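Local coordinates for protein citrate synthase (Pyrobaculum aerophilum, PDB 2IBP) that probably catalyses the condensation of acetyl-CoA with oxaloacetate and water to citrate and CoA in the tricarboxylic acid cycle, at residues A[44-49]-A[290-295]; A[209-214]-A[296-301]; A[258-263]-A[321-326]; A[285-290]-A[345-350]. All blocks are in the same frame, centred on the assembly; numbering follows the deposited sequence.

Interaction 1 of 4, residues A[44-49]-A[290-295]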
# COMPACT_ATOMS: atom_id res chain seq x y z
N GLY A 44 21.92 -12.76 -17.72
CA GLY A 44 21.83 -13.19 -16.33
C GLY A 44 22.75 -12.39 -15.43
O GLY A 44 23.51 -12.94 -14.65
N ILE A 45 22.65 -11.06 -15.54
CA ILE A 45 23.48 -10.16 -14.75
C ILE A 45 22.57 -9.22 -13.97
O ILE A 45 21.55 -8.73 -14.48
CB ILE A 45 24.38 -9.29 -15.67
CG1 ILE A 45 25.24 -10.17 -16.58
CG2 ILE A 45 25.28 -8.40 -14.83
CD1 ILE A 45 25.97 -9.38 -17.66
N LEU A 46 22.95 -8.97 -12.72
CA LEU A 46 22.24 -8.07 -11.85
C LEU A 46 23.25 -7.07 -11.31
O LEU A 46 24.34 -7.48 -10.89
CB LEU A 46 21.64 -8.84 -10.67
CG LEU A 46 21.02 -8.03 -9.54
CD1 LEU A 46 19.86 -7.11 -10.01
CD2 LEU A 46 20.56 -8.96 -8.43
N TRP A 47 22.91 -5.79 -11.36
CA TRP A 47 23.76 -4.74 -10.78
C TRP A 47 23.01 -3.97 -9.71
O TRP A 47 21.82 -3.71 -9.87
CB TRP A 47 24.18 -3.69 -11.81
CG TRP A 47 25.05 -4.14 -12.94
CD1 TRP A 47 26.41 -4.02 -13.03
CD2 TRP A 47 24.62 -4.65 -14.20
NE1 TRP A 47 26.85 -4.49 -14.24
CE2 TRP A 47 25.76 -4.85 -14.99
CE3 TRP A 47 23.36 -4.99 -14.72
CZ2 TRP A 47 25.69 -5.35 -16.29
CZ3 TRP A 47 23.30 -5.46 -16.03
CH2 TRP A 47 24.46 -5.66 -16.79
N TYR A 48 23.72 -3.57 -8.66
CA TYR A 48 23.21 -2.62 -7.69
C TYR A 48 24.09 -1.37 -7.81
O TYR A 48 25.29 -1.44 -7.56
CB TYR A 48 23.33 -3.09 -6.25
CG TYR A 48 22.54 -4.30 -5.87
CD1 TYR A 48 21.37 -4.63 -6.51
CD2 TYR A 48 22.86 -4.98 -4.72
CE1 TYR A 48 20.61 -5.72 -6.09
CE2 TYR A 48 22.08 -6.02 -4.26
CZ TYR A 48 20.95 -6.37 -4.95
OH TYR A 48 20.17 -7.42 -4.53
N ARG A 49 23.49 -0.25 -8.18
CA ARG A 49 24.23 1.01 -8.26
C ARG A 49 25.52 0.86 -9.09
O ARG A 49 26.56 1.45 -8.76
CB ARG A 49 24.56 1.51 -6.86
CG ARG A 49 23.36 1.81 -5.97
CD ARG A 49 22.55 2.96 -6.46
NE ARG A 49 21.65 3.46 -5.42
CZ ARG A 49 20.87 4.52 -5.56
NH1 ARG A 49 20.84 5.17 -6.71
NH2 ARG A 49 20.14 4.94 -4.55
N ARG A 290 10.44 -14.34 -15.46
CA ARG A 290 9.90 -13.36 -16.39
C ARG A 290 11.00 -12.47 -16.97
O ARG A 290 10.88 -11.98 -18.09
CB ARG A 290 8.86 -12.51 -15.67
CG ARG A 290 7.93 -11.74 -16.57
CD ARG A 290 6.97 -10.94 -15.73
NE ARG A 290 7.70 -10.01 -14.86
CZ ARG A 290 8.00 -8.76 -15.19
NH1 ARG A 290 7.58 -8.26 -16.34
NH2 ARG A 290 8.68 -8.00 -14.34
N VAL A 291 12.08 -12.28 -16.21
CA VAL A 291 13.19 -11.46 -16.65
C VAL A 291 14.42 -12.29 -17.03
O VAL A 291 14.96 -12.15 -18.14
CB VAL A 291 13.60 -10.43 -15.58
CG1 VAL A 291 14.70 -9.55 -16.10
CG2 VAL A 291 12.40 -9.58 -15.17
N TYR A 292 14.89 -13.14 -16.12
CA TYR A 292 16.06 -13.97 -16.40
C TYR A 292 15.78 -15.05 -17.44
O TYR A 292 14.91 -15.92 -17.24
CB TYR A 292 16.62 -14.62 -15.13
CG TYR A 292 17.18 -13.62 -14.16
CD1 TYR A 292 18.30 -12.86 -14.50
CD2 TYR A 292 16.63 -13.45 -12.90
CE1 TYR A 292 18.80 -11.93 -13.62
CE2 TYR A 292 17.14 -12.52 -12.01
CZ TYR A 292 18.23 -11.78 -12.37
OH TYR A 292 18.74 -10.85 -11.49
N LYS A 293 16.54 -15.00 -18.53
CA LYS A 293 16.49 -16.01 -19.60
C LYS A 293 17.87 -16.67 -19.59
O LYS A 293 18.49 -16.89 -20.63
CB LYS A 293 16.20 -15.34 -20.95
CG LYS A 293 14.98 -14.47 -20.94
CD LYS A 293 13.72 -15.22 -20.53
CE LYS A 293 12.57 -14.26 -20.30
NZ LYS A 293 11.32 -14.95 -19.91
N ALA A 294 18.35 -16.87 -18.37
CA ALA A 294 19.65 -17.41 -18.08
C ALA A 294 19.59 -17.77 -16.61
O ALA A 294 18.62 -17.44 -15.93
CB ALA A 294 20.73 -16.35 -18.30
N TYR A 295 20.61 -18.45 -16.13
CA TYR A 295 20.65 -18.83 -14.74
C TYR A 295 20.62 -17.52 -13.93
O TYR A 295 21.32 -16.56 -14.26
CB TYR A 295 21.91 -19.64 -14.43
CG TYR A 295 21.76 -20.63 -13.31
CD1 TYR A 295 21.71 -20.21 -11.99
CD2 TYR A 295 21.75 -21.99 -13.57
CE1 TYR A 295 21.57 -21.12 -10.95
CE2 TYR A 295 21.67 -22.91 -12.54
CZ TYR A 295 21.54 -22.47 -11.24
OH TYR A 295 21.44 -23.38 -10.23
O HOH W 1 23.66 -15.72 -14.61

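Interaction 2 of 4, residues A[209-214]-A[296-301]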
# COMPACT_ATOMS: atom_id res chain seq x y z
N ILE A 209 21.93 -9.62 1.05
CA ILE A 209 22.54 -8.93 -0.07
C ILE A 209 21.81 -9.27 -1.37
O ILE A 209 21.45 -8.41 -2.15
CB ILE A 209 24.01 -9.37 -0.24
CG1 ILE A 209 24.83 -8.85 0.94
CG2 ILE A 209 24.57 -8.89 -1.59
CD1 ILE A 209 26.26 -9.38 0.99
N LEU A 210 21.56 -10.56 -1.57
CA LEU A 210 21.05 -11.02 -2.85
C LEU A 210 19.65 -10.56 -3.17
O LEU A 210 19.31 -10.49 -4.33
CB LEU A 210 21.11 -12.53 -2.97
CG LEU A 210 22.52 -13.14 -3.03
CD1 LEU A 210 22.34 -14.67 -3.05
CD2 LEU A 210 23.34 -12.64 -4.21
N HIS A 211 18.85 -10.26 -2.15
CA HIS A 211 17.46 -9.87 -2.39
C HIS A 211 17.18 -8.41 -2.11
O HIS A 211 16.02 -7.99 -2.13
CB HIS A 211 16.55 -10.78 -1.56
CG HIS A 211 16.65 -12.22 -1.97
ND1 HIS A 211 17.70 -13.03 -1.59
CD2 HIS A 211 15.86 -12.98 -2.77
CE1 HIS A 211 17.57 -14.21 -2.16
NE2 HIS A 211 16.45 -14.22 -2.87
N ALA A 212 18.24 -7.62 -1.93
CA ALA A 212 18.10 -6.22 -1.53
C ALA A 212 17.29 -5.35 -2.48
O ALA A 212 16.58 -4.44 -2.03
CB ALA A 212 19.46 -5.62 -1.27
N ASP A 213 17.44 -5.58 -3.79
CA ASP A 213 16.61 -4.87 -4.77
C ASP A 213 16.51 -5.68 -6.03
O ASP A 213 17.40 -6.48 -6.34
CB ASP A 213 17.11 -3.47 -5.10
CG ASP A 213 16.02 -2.61 -5.70
OD1 ASP A 213 14.95 -2.51 -5.06
OD2 ASP A 213 16.19 -2.06 -6.81
N HIS A 214 15.40 -5.53 -6.75
CA HIS A 214 15.25 -6.26 -7.99
C HIS A 214 14.20 -5.56 -8.83
O HIS A 214 13.05 -5.98 -8.88
CB HIS A 214 14.90 -7.72 -7.68
CG HIS A 214 15.43 -8.70 -8.68
ND1 HIS A 214 14.61 -9.43 -9.51
CD2 HIS A 214 16.70 -9.00 -9.05
CE1 HIS A 214 15.36 -10.20 -10.29
NE2 HIS A 214 16.63 -9.97 -10.01
N ASP A 296 19.72 -17.46 -12.96
CA ASP A 296 19.60 -16.30 -12.09
C ASP A 296 20.94 -16.20 -11.36
O ASP A 296 21.37 -17.14 -10.69
CB ASP A 296 18.45 -16.59 -11.12
CG ASP A 296 18.20 -15.50 -10.09
OD1 ASP A 296 19.08 -14.66 -9.85
OD2 ASP A 296 17.09 -15.55 -9.51
N PRO A 297 21.60 -15.03 -11.45
CA PRO A 297 22.91 -14.92 -10.80
C PRO A 297 22.83 -15.10 -9.29
O PRO A 297 23.80 -15.56 -8.66
CB PRO A 297 23.37 -13.51 -11.15
CG PRO A 297 22.12 -12.76 -11.48
CD PRO A 297 21.18 -13.77 -12.07
N ARG A 298 21.70 -14.70 -8.71
CA ARG A 298 21.51 -14.82 -7.29
C ARG A 298 21.41 -16.30 -6.95
O ARG A 298 21.85 -16.73 -5.88
CB ARG A 298 20.24 -14.11 -6.87
CG ARG A 298 20.24 -12.62 -7.19
CD ARG A 298 18.87 -12.04 -6.99
NE ARG A 298 17.92 -12.69 -7.87
CZ ARG A 298 16.61 -12.52 -7.81
NH1 ARG A 298 16.10 -11.68 -6.92
NH2 ARG A 298 15.82 -13.21 -8.60
N ALA A 299 20.81 -17.07 -7.86
CA ALA A 299 20.63 -18.51 -7.62
C ALA A 299 21.97 -19.24 -7.64
O ALA A 299 22.22 -20.11 -6.78
CB ALA A 299 19.68 -19.10 -8.67
N LYS A 300 22.83 -18.86 -8.57
CA LYS A 300 24.15 -19.48 -8.71
C LYS A 300 24.95 -19.30 -7.42
O LYS A 300 25.54 -20.24 -6.88
CB LYS A 300 24.89 -18.88 -9.90
CG LYS A 300 26.20 -19.56 -10.21
CD LYS A 300 26.74 -19.18 -11.59
CE LYS A 300 25.84 -19.71 -12.72
NZ LYS A 300 26.29 -19.28 -14.08
N ILE A 301 24.91 -18.09 -6.90
CA ILE A 301 25.62 -17.76 -5.69
C ILE A 301 25.02 -18.45 -4.48
O ILE A 301 25.74 -19.00 -3.65
CB ILE A 301 25.60 -16.23 -5.45
CG1 ILE A 301 26.29 -15.50 -6.61
CG2 ILE A 301 26.26 -15.88 -4.13
CD1 ILE A 301 26.06 -14.00 -6.62
O HOH W 2 17.40 -9.18 -5.76

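Interaction 3 of 4, residues A[258-263]-A[321-326]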
# COMPACT_ATOMS: atom_id res chain seq x y z
N ARG A 258 8.87 -27.57 0.24
CA ARG A 258 7.80 -28.54 0.48
C ARG A 258 7.77 -29.59 -0.64
O ARG A 258 7.50 -30.74 -0.38
CB ARG A 258 6.45 -27.84 0.55
CG ARG A 258 6.29 -26.96 1.76
CD ARG A 258 4.90 -26.37 1.77
NE ARG A 258 4.65 -25.55 2.94
CZ ARG A 258 4.22 -26.00 4.11
NH1 ARG A 258 4.06 -27.30 4.30
NH2 ARG A 258 3.97 -25.14 5.09
N ASN A 259 7.98 -29.16 -1.88
CA ASN A 259 8.00 -30.07 -3.01
C ASN A 259 9.15 -31.05 -2.92
O ASN A 259 8.98 -32.23 -3.22
CB ASN A 259 8.08 -29.34 -4.34
CG ASN A 259 6.77 -28.68 -4.72
OD1 ASN A 259 5.73 -28.90 -4.09
ND2 ASN A 259 6.79 -27.95 -5.83
N TYR A 260 10.34 -30.55 -2.55
CA TYR A 260 11.49 -31.44 -2.42
C TYR A 260 11.19 -32.48 -1.34
O TYR A 260 11.54 -33.64 -1.50
CB TYR A 260 12.79 -30.70 -2.10
CG TYR A 260 13.19 -29.63 -3.10
CD1 TYR A 260 13.07 -29.86 -4.47
CD2 TYR A 260 13.80 -28.45 -2.68
CE1 TYR A 260 13.47 -28.89 -5.40
CE2 TYR A 260 14.18 -27.47 -3.60
CZ TYR A 260 14.01 -27.70 -4.95
OH TYR A 260 14.36 -26.74 -5.87
N LEU A 261 10.56 -32.05 -0.25
CA LEU A 261 10.22 -32.98 0.83
C LEU A 261 9.28 -34.07 0.33
O LEU A 261 9.41 -35.24 0.70
CB LEU A 261 9.62 -32.26 2.02
CG LEU A 261 10.61 -31.40 2.81
CD1 LEU A 261 9.86 -30.49 3.78
CD2 LEU A 261 11.66 -32.26 3.53
N GLU A 262 8.31 -33.68 -0.49
CA GLU A 262 7.33 -34.64 -1.02
C GLU A 262 7.98 -35.60 -2.01
O GLU A 262 7.75 -36.80 -1.96
CB GLU A 262 6.18 -33.89 -1.70
CG GLU A 262 5.06 -34.80 -2.19
CD GLU A 262 3.90 -34.02 -2.80
OE1 GLU A 262 4.04 -32.79 -3.00
OE2 GLU A 262 2.85 -34.64 -3.07
N ILE A 263 8.86 -35.06 -2.85
CA ILE A 263 9.59 -35.86 -3.84
C ILE A 263 10.39 -36.95 -3.12
O ILE A 263 10.33 -38.13 -3.49
CB ILE A 263 10.48 -34.96 -4.71
CG1 ILE A 263 9.60 -34.10 -5.62
CG2 ILE A 263 11.46 -35.81 -5.57
CD1 ILE A 263 10.35 -32.98 -6.32
N ALA A 321 20.31 -32.57 -2.12
CA ALA A 321 20.48 -33.69 -3.05
C ALA A 321 19.36 -33.71 -4.09
O ALA A 321 19.61 -33.86 -5.29
CB ALA A 321 20.50 -35.00 -2.28
N ILE A 322 18.13 -33.53 -3.62
CA ILE A 322 16.96 -33.53 -4.49
C ILE A 322 17.00 -32.33 -5.44
O ILE A 322 16.86 -32.48 -6.66
CB ILE A 322 15.67 -33.55 -3.68
CG1 ILE A 322 15.56 -34.86 -2.89
CG2 ILE A 322 14.44 -33.37 -4.58
CD1 ILE A 322 14.46 -34.87 -1.84
N ALA A 323 17.20 -31.13 -4.88
CA ALA A 323 17.30 -29.93 -5.69
C ALA A 323 18.43 -30.03 -6.72
O ALA A 323 18.26 -29.69 -7.89
CB ALA A 323 17.48 -28.71 -4.82
N SER A 324 19.59 -30.54 -6.30
CA SER A 324 20.72 -30.70 -7.21
C SER A 324 20.42 -31.66 -8.38
O SER A 324 20.76 -31.39 -9.53
CB SER A 324 21.95 -31.21 -6.46
OG SER A 324 22.43 -30.20 -5.59
N ALA A 325 19.75 -32.77 -8.07
CA ALA A 325 19.39 -33.75 -9.08
C ALA A 325 18.45 -33.14 -10.12
O ALA A 325 18.62 -33.32 -11.32
CB ALA A 325 18.74 -34.96 -8.42
N ILE A 326 17.47 -32.40 -9.63
CA ILE A 326 16.52 -31.73 -10.49
C ILE A 326 17.22 -30.68 -11.33
O ILE A 326 17.02 -30.59 -12.54
CB ILE A 326 15.40 -31.11 -9.67
CG1 ILE A 326 14.55 -32.23 -9.05
CG2 ILE A 326 14.53 -30.17 -10.53
CD1 ILE A 326 13.51 -31.75 -8.09

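Interaction 4 of 4, residues A[285-290]-A[345-350]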
# COMPACT_ATOMS: atom_id res chain seq x y z
N MET A 285 9.00 -25.68 -9.48
CA MET A 285 9.11 -24.45 -8.72
C MET A 285 10.52 -23.88 -8.87
O MET A 285 11.51 -24.63 -8.88
CB MET A 285 8.82 -24.71 -7.23
CG MET A 285 7.36 -24.92 -6.85
SD MET A 285 6.35 -23.43 -7.06
CE MET A 285 7.47 -22.21 -6.42
N GLY A 286 10.61 -22.57 -9.00
CA GLY A 286 11.89 -21.89 -9.11
C GLY A 286 12.65 -22.14 -10.40
O GLY A 286 13.87 -22.00 -10.44
N VAL A 287 11.94 -22.54 -11.45
CA VAL A 287 12.55 -22.73 -12.76
C VAL A 287 11.83 -21.79 -13.72
O VAL A 287 10.60 -21.79 -13.80
CB VAL A 287 12.47 -24.18 -13.25
CG1 VAL A 287 12.97 -24.29 -14.68
CG2 VAL A 287 13.30 -25.10 -12.31
N GLY A 288 12.60 -21.01 -14.46
CA GLY A 288 12.03 -20.01 -15.36
C GLY A 288 11.87 -18.70 -14.63
O GLY A 288 11.69 -18.66 -13.40
N HIS A 289 11.83 -17.61 -15.39
CA HIS A 289 11.71 -16.29 -14.80
C HIS A 289 11.23 -15.32 -15.88
O HIS A 289 11.57 -15.47 -17.05
CB HIS A 289 13.07 -15.84 -14.27
CG HIS A 289 12.99 -14.73 -13.25
ND1 HIS A 289 13.02 -13.40 -13.59
CD2 HIS A 289 12.95 -14.77 -11.90
CE1 HIS A 289 12.95 -12.66 -12.50
NE2 HIS A 289 12.91 -13.47 -11.46
N ARG A 290 10.44 -14.34 -15.46
CA ARG A 290 9.90 -13.36 -16.39
C ARG A 290 11.00 -12.47 -16.97
O ARG A 290 10.88 -11.98 -18.09
CB ARG A 290 8.86 -12.51 -15.67
CG ARG A 290 7.93 -11.74 -16.57
CD ARG A 290 6.97 -10.94 -15.73
NE ARG A 290 7.70 -10.01 -14.86
CZ ARG A 290 8.00 -8.76 -15.19
NH1 ARG A 290 7.58 -8.26 -16.34
NH2 ARG A 290 8.68 -8.00 -14.34
N VAL A 345 16.49 -17.95 -8.00
CA VAL A 345 16.93 -18.03 -6.61
C VAL A 345 15.98 -18.84 -5.72
O VAL A 345 16.43 -19.52 -4.79
CB VAL A 345 17.19 -16.61 -6.03
CG1 VAL A 345 15.87 -15.89 -5.85
CG2 VAL A 345 17.99 -16.72 -4.72
N ASP A 346 14.68 -18.81 -6.03
CA ASP A 346 13.68 -19.53 -5.23
C ASP A 346 13.90 -21.05 -5.26
O ASP A 346 13.41 -21.78 -4.40
CB ASP A 346 12.28 -19.20 -5.71
CG ASP A 346 11.94 -17.73 -5.58
OD1 ASP A 346 12.50 -17.07 -4.68
OD2 ASP A 346 11.11 -17.25 -6.38
N PHE A 347 14.58 -21.53 -6.29
CA PHE A 347 14.85 -22.95 -6.44
C PHE A 347 15.71 -23.46 -5.28
O PHE A 347 15.59 -24.63 -4.88
CB PHE A 347 15.57 -23.18 -7.77
CG PHE A 347 15.78 -24.62 -8.12
CD1 PHE A 347 14.88 -25.28 -8.93
CD2 PHE A 347 16.92 -25.29 -7.72
CE1 PHE A 347 15.09 -26.58 -9.29
CE2 PHE A 347 17.12 -26.59 -8.07
CZ PHE A 347 16.21 -27.23 -8.86
N TRP A 348 16.52 -22.57 -4.72
CA TRP A 348 17.49 -22.94 -3.71
C TRP A 348 17.32 -22.31 -2.35
O TRP A 348 17.69 -22.92 -1.35
CB TRP A 348 18.90 -22.49 -4.16
CG TRP A 348 19.42 -23.15 -5.36
CD1 TRP A 348 19.48 -22.65 -6.61
CD2 TRP A 348 19.89 -24.50 -5.45
NE1 TRP A 348 20.01 -23.57 -7.47
CE2 TRP A 348 20.26 -24.73 -6.79
CE3 TRP A 348 20.07 -25.53 -4.51
CZ2 TRP A 348 20.79 -25.94 -7.22
CZ3 TRP A 348 20.58 -26.73 -4.95
CH2 TRP A 348 20.93 -26.93 -6.29
N SER A 349 16.82 -21.07 -2.30
CA SER A 349 16.90 -20.27 -1.08
C SER A 349 16.16 -20.70 0.17
O SER A 349 16.53 -20.27 1.26
CB SER A 349 16.54 -18.82 -1.39
OG SER A 349 15.17 -18.69 -1.61
N GLY A 350 15.17 -21.58 0.05
CA GLY A 350 14.45 -22.07 1.21
C GLY A 350 15.15 -23.19 1.94
O GLY A 350 14.85 -23.47 3.11

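Interaction 1 of 4, residues A[44-49]-A[290-295]
Gly44 O and Tyr295 O share one water, which donates to both and ties the entry of strand 45-48 to the loop before helix 297-313. It sits 2.8 Å from Gly44 O and makes a short bond of 2.5 Å to Tyr295 O. The two segments also touch directly here: Gly44 CA lies 4.0 Å from Tyr295 O, and the methyl of Ala294 comes within 3.8 Å of Gly44 N, a close backbone approach suited to a residue without a side chain. Gly44 has positive phi (73°) and forms with Ile45 a G1 beta bulge facing Asp40, at the start of the central strand of the three-stranded antiparallel sheet 37-40, 45-48, 51-52. Beneath the bulge runs the ring of Tyr292. Its CD1 lies 4.0 Å from Gly44 CA, while Ile45 O approaches the ring edge near its plane. CG of Tyr292 lies beside the backbone N and anti to the carbonyl carbon (chi1 -66°), and the far end of the ring comes nearer the strand, its hydroxyl among the carbons of Leu46, 3.6 Å from CB and 4.0 Å from CD2. The two side chains cross obliquely, and Ile39 of the neighbouring strand touches both. Tyr292 OH finds its polar partner in His214 NE2, whereas Tyr295 OH turns away from the strand to Glu327. The Tyr292 ring also meets that of His289, predicted to be catalytic.

Interaction 2 of 4, residues A[209-214]-A[296-301]
His214 and Arg298 reach toward each other tip to tip and stack flat, ring on guanidinium, with centres 3.6 Å apart and planes 3° from parallel. CZ of Arg298 lies over one face of the imidazole, and His214 NE2 in turn lies over the centre of the guanidinium. Alongside, Leu210 O approaches Arg298 CD to 3.1 Å, near the plane of the guanidinium. One water completes this polar shell: it donates to Leu210 O at 2.7 Å and to Asp213 O at 2.8 Å, and accepts from Arg298 NH1 at 3.0 Å. The chain that ends helix 198-210 is thereby linked to the start of helix 297-313, where Asp296 is the N-cap and its OD1 accepts from Arg298 N above the carboxylate plane. The same carboxylate fixes the guanidinium side-on. Arg298 NE bonds the syn lone pair of Asp296 OD1 at 3.0 Å, almost straight (174°), and Arg298 NH2 forms a salt bridge to Asp296 OD2 at 2.8 Å. The bend at chi3 (-60°) turns NE toward that acid. On the apolar flank Leu210 CD2 meets Ile301 CD1 at 3.9 Å, and Ile53 of helix 53-59 also touches Leu210. In the next shell Tyr292 OH bonds His214 NE2, and Val345 N donates to Asp296 OD2; Arg298 itself packs against His289, predicted to be catalytic.

Interaction 3 of 4, residues A[258-263]-A[321-326]
Two helices of the mainly helical citrate synthase fold, probably both in its small domain, cross almost perpendicularly here: the short segments 258-263 and 321-326 approach to 9.9 Å between axes, with a signed crossing angle of 93°. No hydrogen bond joins them, and the contact is made by one aromatic ring, three isoleucines and an alanine. Tyr260 on the first helix carries most of it. Ala323 CB stands over one face of its ring, 4.0 Å from the centroid and offset toward the rim on the hydroxyl side, where Tyr260 CZ is its nearest atom at 3.6 Å; this is a CH-pi contact. Ile326 CD1 arrives at the edge of the same ring, near its plane, 3.9 Å from Tyr260 CE1. Ile322 runs past the tyrosine in the opposite direction. Its CG2, anti to its own backbone N, touches Tyr260 CD1 at 3.8 Å, and its CD1 presses to 3.2 Å from Tyr260 O, a close approach of a methyl to a backbone carbonyl. One turn further along, Ile263 also takes two partners: its CG2 slides against Ile322 CG2 at 4.0 Å, while its CD1 meets Ile326 CD1 tip to tip at 3.8 Å. The phenol hydroxyl of Tyr260 does not rely on this apolar surface, since it bonds Phe347 O. Around the crossing, helix 269-276 packs on Ile263 through Ile272 and on Ile326 through Ala269 and Val273, and Ile351 of helix 349-356 touches both Tyr260 and Ala323.

Interaction 4 of 4, residues A[285-290]-A[345-350]
Van der Waals packing of backbone on an aromatic side chain joins Gly286 to Phe347, bringing together, in the citrate synthase active site, the two stretches that carry His289 and Asp346, both predicted to be catalytic. No hydrogen bond joins the two segments. Gly286, at positive phi (70°), lets the chains come within 4.1 Å between its CA and Phe347 CA, and Asp346 CB rests beside Gly286 CA. Two successive carbonyls line the phenylalanine: Gly286 O lies 3.4 Å from Phe347 CB, and Met285 O lies 3.4 Å from Phe347 CD1. Phe347 has CG anti to its backbone N (chi1 -173°), and its side chain runs beside that of Val287 in the same direction. Val287 CG2 touches Phe347 CD1 at 3.7 Å. Further along, His289 NE2 and Asp346 OD2 are 6.6 Å apart without touching, a separation consistent with substrate lying near both. His289 ND1 accepts from Val291 N and Tyr292 N, and Asn344 ND2 bonds Gly288 O. On the other side of Phe347, its CD2 lies over one face of the Trp348 indole, toward the rim. Where the chain leads into helix 349-356, Val345 O accepts from two backbone donors, Trp348 N at 3.1 Å and Ser349 N at 3.0 Å.

How the interactions relate
Interaction 4 holds the predicted catalytic pair, His289 and Asp346; interactions 1 and 2 border it, with Tyr292 and Arg298 each about 4 Å from His289 between side chains. Interactions 1 and 2, with centres 9 Å apart, meet where Tyr292 OH bonds His214 NE2 at 2.7 Å, and Tyr48 OH reaches Ile209 O at 2.9 Å. Interaction 2 holds interaction 4 through Asp296 OD2 and Val345 N, 2.9 Å apart, so one carboxylate serves an arginine, a helix start and the stretch of Asp346. Interactions 1 and 4 share Arg290 and touch again at Tyr295 OH and Trp348 NE1, 3.1 Å apart. Interaction 3 meets interaction 4 through the 2.6 Å bond from Tyr260 OH to Phe347 O.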